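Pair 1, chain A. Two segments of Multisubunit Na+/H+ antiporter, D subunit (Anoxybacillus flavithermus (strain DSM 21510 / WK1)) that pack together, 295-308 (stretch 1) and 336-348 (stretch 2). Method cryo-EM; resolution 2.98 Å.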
# COMPACT_ATOMS: atom_id res chain seq x y z
N ASP A 295 21.93 -33.81 -69.67
CA ASP A 295 21.77 -32.60 -68.89
C ASP A 295 22.72 -32.68 -67.70
O ASP A 295 22.72 -33.70 -67.00
CB ASP A 295 20.32 -32.46 -68.43
CG ASP A 295 19.99 -31.08 -67.95
OD1 ASP A 295 20.88 -30.22 -68.00
OD2 ASP A 295 18.84 -30.85 -67.53
N MET A 296 23.50 -31.62 -67.47
CA MET A 296 24.65 -31.70 -66.57
C MET A 296 24.22 -31.91 -65.12
O MET A 296 24.80 -32.75 -64.41
CB MET A 296 25.50 -30.43 -66.68
CG MET A 296 26.23 -30.26 -67.98
SD MET A 296 27.38 -28.88 -68.00
CE MET A 296 26.27 -27.50 -68.20
N ARG A 297 23.21 -31.15 -64.67
CA ARG A 297 22.75 -31.23 -63.29
C ARG A 297 22.20 -32.62 -62.97
O ARG A 297 22.50 -33.18 -61.92
CB ARG A 297 21.70 -30.15 -63.02
CG ARG A 297 22.24 -28.73 -63.02
CD ARG A 297 21.13 -27.70 -63.02
NE ARG A 297 20.42 -27.53 -61.76
CZ ARG A 297 20.63 -26.53 -60.92
NH1 ARG A 297 21.53 -25.60 -61.20
NH2 ARG A 297 19.93 -26.44 -59.81
N TYR A 298 21.44 -33.21 -63.91
CA TYR A 298 20.92 -34.56 -63.71
C TYR A 298 22.03 -35.60 -63.65
O TYR A 298 21.92 -36.56 -62.88
CB TYR A 298 19.94 -34.93 -64.81
CG TYR A 298 18.58 -34.31 -64.65
CD1 TYR A 298 17.71 -34.77 -63.68
CD2 TYR A 298 18.16 -33.30 -65.49
CE1 TYR A 298 16.46 -34.22 -63.53
CE2 TYR A 298 16.90 -32.74 -65.35
CZ TYR A 298 16.06 -33.21 -64.37
OH TYR A 298 14.81 -32.67 -64.21
N ILE A 299 23.09 -35.41 -64.43
CA ILE A 299 24.22 -36.33 -64.40
C ILE A 299 24.89 -36.30 -63.03
O ILE A 299 25.13 -37.36 -62.43
CB ILE A 299 25.21 -35.99 -65.53
CG1 ILE A 299 24.59 -36.31 -66.88
CG2 ILE A 299 26.50 -36.76 -65.37
CD1 ILE A 299 25.28 -35.70 -68.04
N VAL A 300 25.10 -35.10 -62.47
CA VAL A 300 25.75 -35.03 -61.17
C VAL A 300 24.82 -35.53 -60.05
O VAL A 300 25.28 -36.14 -59.08
CB VAL A 300 26.26 -33.60 -60.92
CG1 VAL A 300 27.08 -33.52 -59.65
CG2 VAL A 300 27.08 -33.13 -62.09
N ILE A 301 23.51 -35.34 -60.21
CA ILE A 301 22.52 -35.83 -59.25
C ILE A 301 22.52 -37.36 -59.19
O ILE A 301 22.56 -37.97 -58.11
CB ILE A 301 21.13 -35.28 -59.62
CG1 ILE A 301 20.98 -33.82 -59.20
CG2 ILE A 301 20.01 -36.11 -59.06
CD1 ILE A 301 19.86 -33.12 -59.90
N TYR A 302 22.50 -38.01 -60.36
CA TYR A 302 22.55 -39.46 -60.33
C TYR A 302 23.93 -40.00 -59.96
O TYR A 302 24.01 -41.12 -59.45
CB TYR A 302 22.07 -40.02 -61.67
CG TYR A 302 20.57 -39.94 -61.78
CD1 TYR A 302 19.77 -40.87 -61.14
CD2 TYR A 302 19.95 -38.94 -62.52
CE1 TYR A 302 18.40 -40.81 -61.23
CE2 TYR A 302 18.59 -38.87 -62.61
CZ TYR A 302 17.82 -39.81 -61.97
OH TYR A 302 16.45 -39.74 -62.07
N ASN A 303 24.99 -39.21 -60.11
CA ASN A 303 26.27 -39.63 -59.54
C ASN A 303 26.26 -39.56 -58.01
O ASN A 303 26.93 -40.38 -57.36
CB ASN A 303 27.43 -38.82 -60.10
CG ASN A 303 27.70 -39.11 -61.55
OD1 ASN A 303 27.79 -38.22 -62.38
ND2 ASN A 303 27.78 -40.38 -61.87
N ILE A 304 25.53 -38.60 -57.44
CA ILE A 304 25.30 -38.59 -55.98
C ILE A 304 24.63 -39.88 -55.55
O ILE A 304 25.06 -40.53 -54.58
CB ILE A 304 24.46 -37.38 -55.55
CG1 ILE A 304 25.14 -36.05 -55.83
CG2 ILE A 304 24.11 -37.44 -54.07
CD1 ILE A 304 24.18 -34.93 -55.66
N ILE A 305 23.58 -40.28 -56.27
CA ILE A 305 22.82 -41.49 -55.92
C ILE A 305 23.70 -42.74 -56.01
O ILE A 305 23.70 -43.59 -55.11
CB ILE A 305 21.57 -41.60 -56.80
CG1 ILE A 305 20.64 -40.42 -56.56
CG2 ILE A 305 20.82 -42.88 -56.52
CD1 ILE A 305 19.49 -40.35 -57.50
N ALA A 306 24.52 -42.82 -57.07
CA ALA A 306 25.40 -43.98 -57.25
C ALA A 306 26.48 -44.05 -56.17
O ALA A 306 26.76 -45.14 -55.64
CB ALA A 306 26.04 -43.93 -58.63
N ALA A 307 27.08 -42.91 -55.81
CA ALA A 307 28.11 -42.93 -54.78
C ALA A 307 27.54 -43.24 -53.40
O ALA A 307 28.20 -43.91 -52.59
CB ALA A 307 28.85 -41.60 -54.75
N VAL A 308 26.30 -42.80 -53.13
CA VAL A 308 25.63 -43.18 -51.89
C VAL A 308 25.40 -44.69 -51.85
O VAL A 308 25.60 -45.33 -50.81
CB VAL A 308 24.33 -42.37 -51.70
CG1 VAL A 308 23.52 -42.89 -50.55
CG2 VAL A 308 24.67 -40.93 -51.40
N MET A 336 34.10 -33.96 -53.69
CA MET A 336 34.05 -34.06 -55.13
C MET A 336 32.70 -33.65 -55.69
O MET A 336 32.63 -33.02 -56.75
CB MET A 336 34.40 -35.49 -55.54
CG MET A 336 34.73 -35.66 -57.00
SD MET A 336 36.17 -34.67 -57.38
CE MET A 336 37.37 -35.50 -56.35
N LYS A 337 31.61 -33.98 -55.00
CA LYS A 337 30.30 -33.58 -55.50
C LYS A 337 30.06 -32.09 -55.34
O LYS A 337 29.45 -31.47 -56.23
CB LYS A 337 29.19 -34.38 -54.82
CG LYS A 337 29.29 -35.84 -55.14
CD LYS A 337 29.02 -36.12 -56.59
CE LYS A 337 29.43 -37.53 -56.91
NZ LYS A 337 28.71 -38.49 -56.06
N ALA A 338 30.57 -31.49 -54.25
CA ALA A 338 30.53 -30.03 -54.16
C ALA A 338 31.32 -29.37 -55.30
O ALA A 338 30.84 -28.41 -55.93
CB ALA A 338 31.06 -29.57 -52.80
N MET A 339 32.50 -29.93 -55.61
CA MET A 339 33.34 -29.43 -56.71
C MET A 339 32.63 -29.51 -58.05
O MET A 339 32.67 -28.56 -58.85
CB MET A 339 34.61 -30.26 -56.76
CG MET A 339 35.71 -29.77 -57.66
SD MET A 339 36.88 -31.11 -57.86
CE MET A 339 37.30 -31.40 -56.15
N LEU A 340 31.97 -30.63 -58.32
CA LEU A 340 31.33 -30.82 -59.62
C LEU A 340 30.12 -29.93 -59.80
O LEU A 340 29.87 -29.47 -60.92
CB LEU A 340 30.95 -32.28 -59.82
CG LEU A 340 32.18 -33.15 -60.05
CD1 LEU A 340 31.79 -34.59 -60.07
CD2 LEU A 340 32.84 -32.76 -61.36
N PHE A 341 29.36 -29.67 -58.73
CA PHE A 341 28.27 -28.70 -58.88
C PHE A 341 28.79 -27.29 -59.13
O PHE A 341 28.17 -26.54 -59.90
CB PHE A 341 27.34 -28.70 -57.68
CG PHE A 341 26.41 -29.85 -57.65
CD1 PHE A 341 25.45 -29.98 -58.63
CD2 PHE A 341 26.43 -30.76 -56.61
CE1 PHE A 341 24.56 -31.01 -58.62
CE2 PHE A 341 25.54 -31.80 -56.59
CZ PHE A 341 24.60 -31.92 -57.59
N LEU A 342 29.93 -26.92 -58.53
CA LEU A 342 30.48 -25.60 -58.82
C LEU A 342 30.98 -25.50 -60.27
O LEU A 342 30.81 -24.46 -60.92
CB LEU A 342 31.57 -25.27 -57.82
CG LEU A 342 31.09 -25.16 -56.37
CD1 LEU A 342 32.22 -24.88 -55.41
CD2 LEU A 342 30.00 -24.12 -56.25
N PHE A 343 31.57 -26.59 -60.79
CA PHE A 343 31.92 -26.66 -62.22
C PHE A 343 30.71 -26.48 -63.12
O PHE A 343 30.77 -25.73 -64.11
CB PHE A 343 32.60 -27.98 -62.57
CG PHE A 343 34.06 -28.02 -62.32
CD1 PHE A 343 34.91 -27.27 -63.11
CD2 PHE A 343 34.60 -28.87 -61.37
CE1 PHE A 343 36.27 -27.32 -62.91
CE2 PHE A 343 35.95 -28.94 -61.17
CZ PHE A 343 36.79 -28.15 -61.94
N VAL A 344 29.62 -27.19 -62.83
CA VAL A 344 28.40 -27.11 -63.63
C VAL A 344 27.85 -25.69 -63.62
O VAL A 344 27.39 -25.17 -64.65
CB VAL A 344 27.37 -28.14 -63.14
CG1 VAL A 344 26.02 -27.94 -63.79
CG2 VAL A 344 27.85 -29.54 -63.46
N GLY A 345 27.95 -25.02 -62.47
CA GLY A 345 27.52 -23.63 -62.39
C GLY A 345 28.34 -22.68 -63.24
O GLY A 345 27.79 -21.78 -63.89
N ILE A 346 29.67 -22.87 -63.25
CA ILE A 346 30.53 -22.02 -64.09
C ILE A 346 30.22 -22.24 -65.57
O ILE A 346 30.12 -21.28 -66.36
CB ILE A 346 32.01 -22.27 -63.78
CG1 ILE A 346 32.33 -21.93 -62.34
CG2 ILE A 346 32.90 -21.43 -64.67
CD1 ILE A 346 33.69 -22.37 -61.93
N ILE A 347 30.04 -23.51 -65.97
CA ILE A 347 29.75 -23.82 -67.37
C ILE A 347 28.39 -23.25 -67.79
O ILE A 347 28.24 -22.72 -68.90
CB ILE A 347 29.84 -25.34 -67.62
CG1 ILE A 347 31.24 -25.84 -67.33
CG2 ILE A 347 29.55 -25.68 -69.06
CD1 ILE A 347 31.34 -27.34 -67.28
N PHE A 348 27.40 -23.30 -66.89
CA PHE A 348 26.10 -22.70 -67.20
C PHE A 348 26.20 -21.18 -67.29
O PHE A 348 25.49 -20.56 -68.08
CB PHE A 348 25.06 -23.09 -66.15
CG PHE A 348 23.70 -22.49 -66.42
CD1 PHE A 348 22.89 -23.00 -67.42
CD2 PHE A 348 23.25 -21.39 -65.71
CE1 PHE A 348 21.66 -22.44 -67.69
CE2 PHE A 348 22.03 -20.83 -65.98
CZ PHE A 348 21.23 -21.36 -66.97

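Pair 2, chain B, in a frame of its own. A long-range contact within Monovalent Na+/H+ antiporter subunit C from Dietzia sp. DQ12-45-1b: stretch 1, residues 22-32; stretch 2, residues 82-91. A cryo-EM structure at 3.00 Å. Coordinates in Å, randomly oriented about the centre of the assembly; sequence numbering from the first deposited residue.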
# COMPACT_ATOMS: atom_id res chain seq x y z
N GLY B 22 10.81 5.80 20.46
CA GLY B 22 11.89 4.85 20.28
C GLY B 22 11.42 3.65 19.49
O GLY B 22 10.30 3.16 19.67
N MET B 23 12.28 3.18 18.58
CA MET B 23 11.89 2.06 17.73
C MET B 23 11.93 0.73 18.48
O MET B 23 11.12 -0.16 18.18
CB MET B 23 12.78 1.99 16.50
CG MET B 23 12.25 1.08 15.42
SD MET B 23 10.62 1.59 14.85
CE MET B 23 10.14 0.16 13.89
N VAL B 24 12.84 0.57 19.43
CA VAL B 24 12.87 -0.66 20.22
C VAL B 24 11.66 -0.72 21.15
O VAL B 24 11.06 -1.78 21.34
CB VAL B 24 14.19 -0.77 20.99
CG1 VAL B 24 14.12 -1.91 22.00
CG2 VAL B 24 15.33 -1.00 20.03
N ARG B 25 11.28 0.42 21.72
CA ARG B 25 10.07 0.48 22.54
C ARG B 25 8.81 0.25 21.72
O ARG B 25 7.73 0.08 22.31
CB ARG B 25 10.00 1.83 23.25
CG ARG B 25 9.19 1.83 24.54
CD ARG B 25 9.57 3.02 25.40
NE ARG B 25 8.56 3.34 26.41
CZ ARG B 25 8.40 2.67 27.54
NH1 ARG B 25 9.19 1.65 27.83
NH2 ARG B 25 7.46 3.03 28.40
N VAL B 26 8.91 0.24 20.40
CA VAL B 26 7.81 -0.13 19.52
C VAL B 26 7.88 -1.60 19.13
O VAL B 26 6.86 -2.28 19.03
CB VAL B 26 7.80 0.79 18.28
CG1 VAL B 26 7.00 0.18 17.16
CG2 VAL B 26 7.25 2.16 18.65
N ILE B 27 9.10 -2.10 18.91
CA ILE B 27 9.27 -3.52 18.62
C ILE B 27 8.84 -4.36 19.82
O ILE B 27 8.31 -5.47 19.65
CB ILE B 27 10.73 -3.80 18.22
CG1 ILE B 27 11.04 -3.11 16.89
CG2 ILE B 27 10.98 -5.29 18.10
CD1 ILE B 27 12.51 -2.97 16.62
N LEU B 28 9.04 -3.86 21.03
CA LEU B 28 8.54 -4.58 22.20
C LEU B 28 7.02 -4.64 22.20
O LEU B 28 6.43 -5.67 22.54
CB LEU B 28 9.05 -3.93 23.49
CG LEU B 28 10.55 -3.71 23.63
CD1 LEU B 28 10.87 -3.23 25.02
CD2 LEU B 28 11.33 -4.96 23.29
N GLY B 29 6.37 -3.54 21.83
CA GLY B 29 4.92 -3.56 21.71
C GLY B 29 4.45 -4.54 20.66
O GLY B 29 3.45 -5.23 20.84
N PHE B 30 5.18 -4.63 19.54
CA PHE B 30 4.80 -5.60 18.52
C PHE B 30 5.04 -7.03 18.98
O PHE B 30 4.29 -7.93 18.61
CB PHE B 30 5.56 -5.32 17.22
CG PHE B 30 4.95 -4.23 16.40
CD1 PHE B 30 3.67 -4.36 15.91
CD2 PHE B 30 5.65 -3.08 16.11
CE1 PHE B 30 3.09 -3.37 15.15
CE2 PHE B 30 5.09 -2.08 15.35
CZ PHE B 30 3.80 -2.23 14.87
N ILE B 31 6.06 -7.25 19.81
CA ILE B 31 6.27 -8.57 20.40
C ILE B 31 5.09 -8.94 21.30
O ILE B 31 4.57 -10.06 21.25
CB ILE B 31 7.60 -8.61 21.18
CG1 ILE B 31 8.78 -8.60 20.21
CG2 ILE B 31 7.66 -9.84 22.06
CD1 ILE B 31 10.11 -8.53 20.90
N LEU B 32 4.65 -7.98 22.13
CA LEU B 32 3.50 -8.24 22.99
C LEU B 32 2.24 -8.48 22.18
O LEU B 32 1.40 -9.30 22.54
CB LEU B 32 3.30 -7.07 23.96
CG LEU B 32 4.35 -6.91 25.06
CD1 LEU B 32 3.79 -6.07 26.19
CD2 LEU B 32 4.80 -8.26 25.57
N ILE B 82 9.65 -11.08 11.25
CA ILE B 82 9.34 -9.66 11.15
C ILE B 82 10.00 -8.88 12.28
O ILE B 82 10.45 -7.75 12.09
CB ILE B 82 7.82 -9.43 11.12
CG1 ILE B 82 7.18 -10.30 10.04
CG2 ILE B 82 7.51 -7.97 10.86
CD1 ILE B 82 5.71 -10.03 9.84
N THR B 83 10.11 -9.48 13.47
CA THR B 83 10.75 -8.80 14.59
C THR B 83 12.25 -8.68 14.37
O THR B 83 12.84 -7.64 14.69
CB THR B 83 10.46 -9.56 15.89
OG1 THR B 83 9.09 -9.36 16.25
CG2 THR B 83 11.35 -9.06 17.01
N ILE B 84 12.89 -9.72 13.83
CA ILE B 84 14.30 -9.63 13.48
C ILE B 84 14.53 -8.48 12.51
O ILE B 84 15.46 -7.68 12.66
CB ILE B 84 14.80 -10.96 12.91
CG1 ILE B 84 14.77 -12.05 13.98
CG2 ILE B 84 16.20 -10.82 12.34
CD1 ILE B 84 14.99 -13.44 13.43
N TYR B 85 13.67 -8.37 11.49
CA TYR B 85 13.88 -7.31 10.51
C TYR B 85 13.60 -5.94 11.10
O TYR B 85 14.28 -4.96 10.77
CB TYR B 85 13.04 -7.54 9.26
CG TYR B 85 13.47 -6.62 8.14
CD1 TYR B 85 14.64 -6.85 7.44
CD2 TYR B 85 12.73 -5.50 7.81
CE1 TYR B 85 15.05 -6.00 6.43
CE2 TYR B 85 13.13 -4.65 6.80
CZ TYR B 85 14.29 -4.90 6.11
OH TYR B 85 14.69 -4.06 5.11
N LEU B 86 12.62 -5.83 12.00
CA LEU B 86 12.38 -4.54 12.64
C LEU B 86 13.56 -4.15 13.52
O LEU B 86 13.94 -2.97 13.58
CB LEU B 86 11.09 -4.60 13.46
CG LEU B 86 9.80 -4.33 12.69
CD1 LEU B 86 8.59 -4.42 13.60
CD2 LEU B 86 9.87 -2.98 12.01
N LEU B 87 14.16 -5.12 14.21
CA LEU B 87 15.31 -4.83 15.06
C LEU B 87 16.51 -4.39 14.24
O LEU B 87 17.23 -3.46 14.63
CB LEU B 87 15.65 -6.05 15.91
CG LEU B 87 14.66 -6.35 17.03
CD1 LEU B 87 14.81 -7.78 17.50
CD2 LEU B 87 14.84 -5.38 18.18
N VAL B 88 16.75 -5.04 13.10
CA VAL B 88 17.86 -4.59 12.26
C VAL B 88 17.52 -3.26 11.60
O VAL B 88 18.43 -2.50 11.23
CB VAL B 88 18.24 -5.65 11.21
CG1 VAL B 88 17.12 -5.87 10.23
CG2 VAL B 88 19.52 -5.27 10.49
N LEU B 89 16.23 -2.93 11.46
CA LEU B 89 15.85 -1.59 11.02
C LEU B 89 16.12 -0.55 12.10
O LEU B 89 16.34 0.62 11.79
CB LEU B 89 14.38 -1.55 10.63
CG LEU B 89 13.94 -1.90 9.22
CD1 LEU B 89 12.63 -1.20 8.91
CD2 LEU B 89 14.99 -1.52 8.20
N ALA B 90 16.08 -0.96 13.37
CA ALA B 90 16.23 -0.01 14.46
C ALA B 90 17.64 0.56 14.58
O ALA B 90 17.82 1.59 15.23
CB ALA B 90 15.82 -0.65 15.78
N VAL B 91 18.64 -0.09 13.98
CA VAL B 91 20.03 0.29 14.21
C VAL B 91 20.71 0.79 12.93
O VAL B 91 21.93 0.76 12.84
CB VAL B 91 20.82 -0.87 14.84
CG1 VAL B 91 20.26 -1.20 16.20
CG2 VAL B 91 20.80 -2.08 13.92

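What backbone arrangement do the two pairs share? In each, two helices run antiparallel, with their N-to-C directions 176° apart in pair 1 and 173° in pair 2, and their axes approach to 10.2 and 9.9 Å. Fourteen central residues superpose with an RMSD of 0.4 Å. The contact in pair 1 buries 564 Å² and that in pair 2 buries 409 Å².

Which residue sits at the centre of each contact? V300(A) matches I27(B), and both point toward the opposing helix. V300(A) divides its methyls: CG1 lies over one face of the F341(A) ring, 3.7 Å from the centroid, while CG2 meets CG2 of V344(A) at 3.9 Å. In pair 2 the longer I27(B) acts as a knob among T83(B), L86(B), L87(B) and A90(B). Its CD1 reaches CD2 of L87(B) at 3.7 Å and CB of A90(B) at 4.1 Å, and its CG1 lies 3.7 Å from CB of L86(B). L340(A) matches L86(B), and both point inward; CB of L340(A) lies 4.1 Å from CG1 of V300(A), while L86(B) meets I27(B), M23(B) and F30(B). F341(A) and L87(B) match, and each starts sideways but brings its end nearer. The aromatic ring thus offers a flat surface to a short valine, whereas the leucine helps to form a pocket for a longer isoleucine.

How is the end near the start of stretch 1 filled? M296(A) and M23(B) match and both point toward the other helix, but chi1 is m in the first and t in the second, and their side-chain centres lie 3.8 Å apart. M296(A) places CB 3.9 Å from CG1 of V344(A). M23(B) sends CE to CD2 of L86(B), at 3.7 Å, while its CG lies 4.0 Å from CB of A90(B). A90(B) matches V344(A) and presents a single methyl where the valine presents two.

What happens at the other end, where polarity enters? K337(A) matches T83(B). The lysine points toward stretch 1, and its NZ donates a weak hydrogen bond to the backbone O of N303(A), at 2.9 Å; CD of its aliphatic chain packs 4.0 Å from CG1 of I304(A). The shorter T83(B) makes no hydrogen bond across the contact; its CG2 touches CG2 of I27(B) at 3.9 Å, and its OG1 is satisfied elsewhere in the structure. F30(B), the match of N303(A), also points inward and sets CD2 4.1 Å from CD1 of L86(B).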